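Long-range contacts in folylpolyglutamate synthase protein FOLC (Mycobacterium tuberculosis, PDB 2VOS), which probably catalyses the ATP-dependent addition of L-glutamate to dihydropteroate and to tetrahydrofolate, yielding dihydrofolate and folylpolyglutamates: residues A[92-96]-A[163-167]; A[23-27]-A[116-121]; A[400-404]-A[417-421]. All coordinates share one frame. Residues are numbered along the deposited sequence.

Contact 1 of 3, residues A[92-96]-A[163-167]; sequences RTGRT and FADAP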
loop_
_atom_site.group_PDB
_atom_site.type_symbol
_atom_site.label_atom_id
_atom_site.label_comp_id
_atom_site.label_asym_id
_atom_site.label_seq_id
_atom_site.Cartn_x
_atom_site.Cartn_y
_atom_site.Cartn_z
ATOM N N ARG A 92 -2.379 17.709 -12.626
ATOM C CA ARG A 92 -1.519 17.813 -11.502
ATOM C C ARG A 92 -2.149 17.006 -10.407
ATOM O O ARG A 92 -3.357 17.179 -10.116
ATOM C CB ARG A 92 -1.417 19.282 -11.102
ATOM C CG ARG A 92 -0.431 19.475 -10.050
ATOM C CD ARG A 92 -0.114 20.956 -9.830
ATOM N NE ARG A 92 1.130 20.909 -9.140
ATOM C CZ ARG A 92 1.512 21.815 -8.274
ATOM N NH1 ARG A 92 2.688 21.688 -7.709
ATOM N NH2 ARG A 92 0.721 22.856 -8.037
ATOM N N THR A 93 -1.384 16.072 -9.830
ATOM C CA THR A 93 -2.001 15.201 -8.814
ATOM C C THR A 93 -1.551 15.517 -7.372
ATOM O O THR A 93 -0.470 16.077 -7.128
ATOM C CB THR A 93 -1.598 13.713 -9.010
ATOM O OG1 THR A 93 -0.165 13.656 -9.078
ATOM C CG2 THR A 93 -2.234 13.146 -10.293
ATOM N N GLY A 94 -2.385 15.141 -6.427
ATOM C CA GLY A 94 -1.907 14.991 -5.037
ATOM C C GLY A 94 -2.235 13.552 -4.698
ATOM O O GLY A 94 -3.248 13.013 -5.162
ATOM N N ARG A 95 -1.397 12.915 -3.885
ATOM C CA ARG A 95 -1.636 11.546 -3.545
ATOM C C ARG A 95 -1.302 11.337 -2.050
ATOM O O ARG A 95 -0.249 11.792 -1.545
ATOM C CB ARG A 95 -0.753 10.599 -4.405
ATOM C CG ARG A 95 -0.781 9.176 -3.836
ATOM C CD ARG A 95 -0.107 8.152 -4.775
ATOM N NE ARG A 95 1.119 8.646 -5.468
ATOM C CZ ARG A 95 2.341 8.654 -4.916
ATOM N NH1 ARG A 95 2.527 8.279 -3.624
ATOM N NH2 ARG A 95 3.381 9.035 -5.648
ATOM N N THR A 96 -2.212 10.672 -1.340
ATOM C CA THR A 96 -1.924 10.368 0.034
ATOM C C THR A 96 -2.004 8.865 0.173
ATOM O O THR A 96 -2.961 8.215 -0.278
ATOM C CB THR A 96 -2.753 11.183 1.068
ATOM O OG1 THR A 96 -2.380 10.781 2.394
ATOM C CG2 THR A 96 -4.266 11.059 0.884
ATOM N N PHE A 163 -3.157 19.576 -0.504
ATOM C CA PHE A 163 -3.643 19.439 -1.880
ATOM C C PHE A 163 -4.312 20.745 -2.319
ATOM O O PHE A 163 -4.247 21.106 -3.501
ATOM C CB PHE A 163 -4.652 18.271 -2.038
ATOM C CG PHE A 163 -4.046 16.904 -1.748
ATOM C CD1 PHE A 163 -2.654 16.719 -1.805
ATOM C CD2 PHE A 163 -4.872 15.819 -1.411
ATOM C CE1 PHE A 163 -2.115 15.443 -1.550
ATOM C CE2 PHE A 163 -4.353 14.541 -1.168
ATOM C CZ PHE A 163 -2.981 14.356 -1.219
ATOM N N ALA A 164 -5.010 21.400 -1.391
ATOM C CA ALA A 164 -5.650 22.702 -1.704
ATOM C C ALA A 164 -4.600 23.846 -1.818
ATOM O O ALA A 164 -4.770 24.763 -2.628
ATOM C CB ALA A 164 -6.731 23.036 -0.639
ATOM N N ASP A 165 -3.554 23.807 -0.978
ATOM C CA ASP A 165 -2.417 24.751 -1.051
ATOM C C ASP A 165 -1.695 24.697 -2.365
ATOM O O ASP A 165 -1.144 25.708 -2.795
ATOM C CB ASP A 165 -1.352 24.407 0.028
ATOM C CG ASP A 165 -1.826 24.726 1.453
ATOM O OD1 ASP A 165 -2.778 25.534 1.628
ATOM O OD2 ASP A 165 -1.232 24.169 2.411
ATOM N N ALA A 166 -1.643 23.506 -3.001
ATOM C CA ALA A 166 -0.739 23.322 -4.165
ATOM C C ALA A 166 -1.036 24.239 -5.364
ATOM O O ALA A 166 -0.103 24.916 -5.877
ATOM C CB ALA A 166 -0.684 21.823 -4.614
ATOM N N PRO A 167 -2.271 24.201 -5.909
ATOM C CA PRO A 167 -3.349 23.256 -5.705
ATOM C C PRO A 167 -3.217 22.135 -6.695
ATOM O O PRO A 167 -2.457 22.253 -7.623
ATOM C CB PRO A 167 -4.614 24.074 -6.079
ATOM C CG PRO A 167 -4.146 25.026 -7.099
ATOM C CD PRO A 167 -2.652 25.260 -6.873
HETATM O O HOH W 1 2.643 24.202 -5.875
#
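Aromatic packing dominates the inner half of this contact. The Phe-163 side chain (chi1 m) leaves the last part of helix 151-165 and lays its ring against strand 93-96. Gly-94 CA sits over the ring face as a CH-pi contact, 4.0 Å from the centroid and 3.5 Å from Phe-163 CE1. Glycine is what makes this possible: an ideal CB on Gly-94 would come within 2.4 Å of Phe-163 CD1, a clash. The ring tip continues along the strand, with Phe-163 CZ 3.4 Å from Arg-95 N and 3.9 Å from Thr-96 CB, while Ile-108 and Ile-110 of strand 108-110 and Ala-171 of strand 170-174 also touch the ring. The arrangement is that of a helix covering one face of the nucleotide-binding sheet in the Mur ligase middle domain; on the strand's other side, Arg-95 points away from Phe-163 and forms a salt bridge with Asp-83 of helix 75-88.

Polar contacts gather at the more exposed end. Arg-92 extends its side chain (chi1 to chi3 all t) to Ala-166 and Pro-167, where NH2 makes weak hydrogen bonds to Ala-166 O (3.1 Å) and Pro-167 O (3.3 Å), the carbonyls of the two residues joined by the cis peptide bond before Pro-167. Water 1 accepts from Arg-92 NH1 (3.1 Å) and donates to Ala-166 O (2.8 Å). The stronger partner of the guanidinium is Asp-111, through a salt bridge.

Contact 2 of 3, residues A[23-27]-A[116-121]; sequences EIASL and SPAQYV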
loop_
_atom_site.group_PDB
_atom_site.type_symbol
_atom_site.label_atom_id
_atom_site.label_comp_id
_atom_site.label_asym_id
_atom_site.label_seq_id
_atom_site.Cartn_x
_atom_site.Cartn_y
_atom_site.Cartn_z
ATOM N N GLU A 23 15.786 21.167 8.396
ATOM C CA GLU A 23 14.551 20.737 7.757
ATOM C C GLU A 23 14.226 19.369 8.347
ATOM O O GLU A 23 13.126 19.168 8.833
ATOM C CB GLU A 23 14.755 20.676 6.222
ATOM C CG GLU A 23 13.740 19.870 5.457
ATOM C CD GLU A 23 13.919 19.923 3.912
ATOM O OE1 GLU A 23 14.993 19.469 3.401
ATOM O OE2 GLU A 23 12.983 20.426 3.242
ATOM N N ILE A 24 15.180 18.434 8.297
ATOM C CA ILE A 24 15.006 17.073 8.853
ATOM C C ILE A 24 14.739 17.149 10.349
ATOM O O ILE A 24 13.974 16.362 10.907
ATOM C CB ILE A 24 16.272 16.166 8.715
ATOM C CG1 ILE A 24 16.790 16.061 7.264
ATOM C CG2 ILE A 24 15.989 14.776 9.298
ATOM C CD1 ILE A 24 15.837 15.364 6.316
ATOM N N ALA A 25 15.412 18.070 11.006
ATOM C CA ALA A 25 15.260 18.162 12.435
ATOM C C ALA A 25 13.852 18.648 12.781
ATOM O O ALA A 25 13.216 18.109 13.696
ATOM C CB ALA A 25 16.313 19.081 13.021
ATOM N N SER A 26 13.368 19.667 12.056
ATOM C CA SER A 26 11.988 20.154 12.258
ATOM C C SER A 26 11.016 19.036 11.996
ATOM O O SER A 26 10.073 18.854 12.739
ATOM C CB SER A 26 11.643 21.370 11.370
ATOM O OG SER A 26 12.439 22.497 11.739
ATOM N N LEU A 27 11.227 18.274 10.938
ATOM C CA LEU A 27 10.347 17.149 10.681
ATOM C C LEU A 27 10.317 16.188 11.876
ATOM O O LEU A 27 9.259 15.712 12.280
ATOM C CB LEU A 27 10.782 16.419 9.422
ATOM C CG LEU A 27 9.823 15.282 9.122
ATOM C CD1 LEU A 27 9.430 15.227 7.692
ATOM C CD2 LEU A 27 10.471 14.002 9.480
ATOM N N SER A 116 8.617 17.973 0.494
ATOM C CA SER A 116 9.889 18.022 1.265
ATOM C C SER A 116 9.613 18.063 2.763
ATOM O O SER A 116 8.485 18.358 3.215
ATOM C CB SER A 116 10.699 19.269 0.861
ATOM O OG SER A 116 9.930 20.397 1.300
ATOM N N PRO A 117 10.616 17.727 3.564
ATOM C CA PRO A 117 10.412 17.856 4.983
ATOM C C PRO A 117 9.933 19.309 5.362
ATOM O O PRO A 117 9.112 19.477 6.225
ATOM C CB PRO A 117 11.823 17.553 5.555
ATOM C CG PRO A 117 12.366 16.481 4.538
ATOM C CD PRO A 117 11.929 17.139 3.218
ATOM N N ALA A 118 10.461 20.345 4.721
ATOM C CA ALA A 118 10.056 21.710 5.058
ATOM C C ALA A 118 8.525 21.949 4.795
ATOM O O ALA A 118 7.792 22.524 5.602
ATOM C CB ALA A 118 10.967 22.694 4.262
ATOM N N GLN A 119 8.036 21.458 3.671
ATOM C CA GLN A 119 6.652 21.623 3.315
ATOM C C GLN A 119 5.798 20.820 4.274
ATOM O O GLN A 119 4.656 21.221 4.539
ATOM C CB GLN A 119 6.422 21.082 1.914
ATOM C CG GLN A 119 6.774 22.095 0.822
ATOM C CD GLN A 119 7.253 21.493 -0.530
ATOM O OE1 GLN A 119 7.317 20.262 -0.766
ATOM N NE2 GLN A 119 7.618 22.396 -1.415
ATOM N N TYR A 120 6.298 19.649 4.732
ATOM C CA TYR A 120 5.493 18.778 5.624
ATOM C C TYR A 120 5.286 19.514 6.939
ATOM O O TYR A 120 4.174 19.574 7.487
ATOM C CB TYR A 120 6.235 17.457 5.820
ATOM C CG TYR A 120 5.637 16.431 6.774
ATOM C CD1 TYR A 120 4.795 15.420 6.301
ATOM C CD2 TYR A 120 5.943 16.431 8.136
ATOM C CE1 TYR A 120 4.252 14.434 7.172
ATOM C CE2 TYR A 120 5.378 15.410 9.038
ATOM C CZ TYR A 120 4.557 14.437 8.518
ATOM O OH TYR A 120 4.017 13.429 9.318
ATOM N N VAL A 121 6.384 20.054 7.473
ATOM C CA VAL A 121 6.336 20.881 8.705
ATOM C C VAL A 121 5.441 22.115 8.513
ATOM O O VAL A 121 4.621 22.379 9.370
ATOM C CB VAL A 121 7.784 21.302 9.151
ATOM C CG1 VAL A 121 7.780 22.305 10.278
ATOM C CG2 VAL A 121 8.584 20.044 9.545
#
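Helices 23-34 and 117-140 meet through their first turns, with short-segment axes 8.5 Å apart at closest approach and crossing at 37°. Pro-117 is the main bump on the second helix. Its CB points toward the first helix and the ring enters the hollow between Ile-24 and Leu-27: Ile-24 CD1 lies 4.1 Å from Pro-117 CG, and Leu-27 CD1 lies 4.0 Å from Pro-117 CB. One turn further on, Val-121 is the next projection. Its CG2 methyl settles against the backbone between Ser-26 and Leu-27, 3.6 Å from Ser-26 C and 3.5 Å from Leu-27 N, and is within 3.8 Å of Ser-26 CB.

In return, Leu-27 pushes its CD1 into the space between Pro-117 and Tyr-120, reaching Tyr-120 CD2 at 3.7 Å and Pro-117 CA at 3.9 Å. Beneath this, Tyr-120 runs inward to Leu-155 and Met-158 of helix 151-165, and its hydroxyl is hydrogen-bonded to Glu-31 of the first helix.

At the open edge, the extended Glu-23 side chain reaches across the start of the second helix, and OE2 accepts a hydrogen bond from Ala-118 N (2.9 Å), an amide of the first turn with no carbonyl of its own helix to serve. Ser-116 occupies the N-cap: its OG accepts from Gln-119 N (3.2 Å), while Ser-116 N donates to Gln-119 OE1 (2.9 Å). These reciprocal bonds form a capping box, the classic motif of a helix start, here supplemented by a carboxylate from the neighbouring helix.

Contact 3 of 3, residues A[400-404]-A[417-421]; sequences SVVVT and LALAA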
loop_
_atom_site.group_PDB
_atom_site.type_symbol
_atom_site.label_atom_id
_atom_site.label_comp_id
_atom_site.label_asym_id
_atom_site.label_seq_id
_atom_site.Cartn_x
_atom_site.Cartn_y
_atom_site.Cartn_z
ATOM N N SER A 400 15.817 -21.151 3.724
ATOM C CA SER A 400 15.770 -20.921 5.162
ATOM C C SER A 400 15.334 -19.527 5.467
ATOM O O SER A 400 15.222 -18.681 4.567
ATOM C CB SER A 400 17.100 -21.282 5.874
ATOM O OG SER A 400 18.105 -20.371 5.533
ATOM N N VAL A 401 15.121 -19.247 6.743
ATOM C CA VAL A 401 14.677 -17.936 7.137
ATOM C C VAL A 401 15.484 -17.459 8.350
ATOM O O VAL A 401 15.864 -18.270 9.216
ATOM C CB VAL A 401 13.153 -17.979 7.347
ATOM C CG1 VAL A 401 12.774 -18.984 8.509
ATOM C CG2 VAL A 401 12.588 -16.594 7.545
ATOM N N VAL A 402 15.800 -16.163 8.383
ATOM C CA VAL A 402 16.388 -15.526 9.570
ATOM C C VAL A 402 15.300 -14.633 10.131
ATOM O O VAL A 402 14.858 -13.708 9.447
ATOM C CB VAL A 402 17.584 -14.611 9.167
ATOM C CG1 VAL A 402 18.301 -14.074 10.436
ATOM C CG2 VAL A 402 18.563 -15.396 8.261
ATOM N N VAL A 403 14.856 -14.906 11.352
ATOM C CA VAL A 403 13.807 -14.114 11.986
ATOM C C VAL A 403 14.428 -13.093 12.904
ATOM O O VAL A 403 15.454 -13.346 13.539
ATOM C CB VAL A 403 12.806 -14.996 12.769
ATOM C CG1 VAL A 403 12.093 -15.972 11.835
ATOM C CG2 VAL A 403 13.503 -15.778 13.813
ATOM N N THR A 404 13.834 -11.904 12.945
ATOM C CA THR A 404 14.394 -10.817 13.700
ATOM C C THR A 404 13.269 -9.876 14.140
ATOM O O THR A 404 12.097 -10.262 14.160
ATOM C CB THR A 404 15.550 -10.106 12.881
ATOM O OG1 THR A 404 16.202 -9.139 13.707
ATOM C CG2 THR A 404 15.033 -9.413 11.642
ATOM N N LEU A 417 8.579 -15.353 17.096
ATOM C CA LEU A 417 8.579 -15.499 15.631
ATOM C C LEU A 417 9.420 -16.748 15.225
ATOM O O LEU A 417 9.066 -17.507 14.307
ATOM C CB LEU A 417 9.127 -14.231 14.966
ATOM C CG LEU A 417 9.153 -14.208 13.426
ATOM C CD1 LEU A 417 7.747 -14.537 12.921
ATOM C CD2 LEU A 417 9.638 -12.873 12.859
ATOM N N ALA A 418 10.542 -16.937 15.907
ATOM C CA ALA A 418 11.368 -18.119 15.705
ATOM C C ALA A 418 10.588 -19.449 15.902
ATOM O O ALA A 418 10.736 -20.401 15.138
ATOM C CB ALA A 418 12.571 -18.093 16.707
ATOM N N LEU A 419 9.838 -19.539 16.984
ATOM C CA LEU A 419 8.996 -20.705 17.223
ATOM C C LEU A 419 7.924 -20.877 16.119
ATOM O O LEU A 419 7.777 -21.960 15.567
ATOM C CB LEU A 419 8.356 -20.548 18.597
ATOM C CG LEU A 419 7.386 -21.536 19.214
ATOM C CD1 LEU A 419 8.037 -22.933 19.395
ATOM C CD2 LEU A 419 7.010 -20.921 20.574
ATOM N N ALA A 420 7.185 -19.801 15.800
ATOM C CA ALA A 420 6.213 -19.814 14.701
ATOM C C ALA A 420 6.876 -20.356 13.420
ATOM O O ALA A 420 6.375 -21.312 12.824
ATOM C CB ALA A 420 5.605 -18.409 14.463
ATOM N N ALA A 421 8.009 -19.769 13.023
ATOM C CA ALA A 421 8.801 -20.219 11.885
ATOM C C ALA A 421 9.168 -21.695 11.981
ATOM O O ALA A 421 9.029 -22.440 11.002
ATOM C CB ALA A 421 10.093 -19.358 11.727
#
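Two valines on one face of strand 400-403 meet helix 414-425, whose segment runs nearly antiparallel to the strand (164°), the short-segment axes approaching to 8.9 Å. Val-403, in the m rotamer, spreads its methyls over the helix: CG1 lies 3.8 Å from Leu-417 CG and 3.9 Å from Ala-421 CB, while CG2 lies 3.7 Å from Ala-418 CA. Val-401 adopts p instead and brings CG1 to 4.2 Å from Ala-421 CB. Leu-417 (t, p) reaches along the strand to Thr-404, its CD2 resting 3.8 Å from Thr-404 O. The side chain of Thr-404 starts out away from the helix, and its OG1 is hydrogen-bonded to Ala-433. Strand, helix and strand 430-432 form a beta-alpha-beta unit in the glutamate ligase domain. With Ala-418 and Ala-421, the helix presents short side chains to the branched valines, and its hold on the sheet here is apolar, resting on close fit rather than on directional polar bonds.

Contact 3 is the buried one, whereas contacts 1 and 2 are only partly buried. Contacts 1 and 2 lie on the same side of the chain's centre, about 18 Å apart between centres, and do not touch. They are nonetheless related: helices 117-140 and 151-165 follow one another in the chain, and Tyr-120 of contact 2 packs on the latter, which supplies Phe-163 to contact 1. Contact 3, its centre about 42 Å from that of contact 1, belongs to a different sheet, in the glutamate ligase domain. Contacts 1 and 3 both set a helix on a strand, contact 2 a helix on a helix. Polar bonds join the apolar packing in the two less buried contacts; contact 3 relies on apolar side chains.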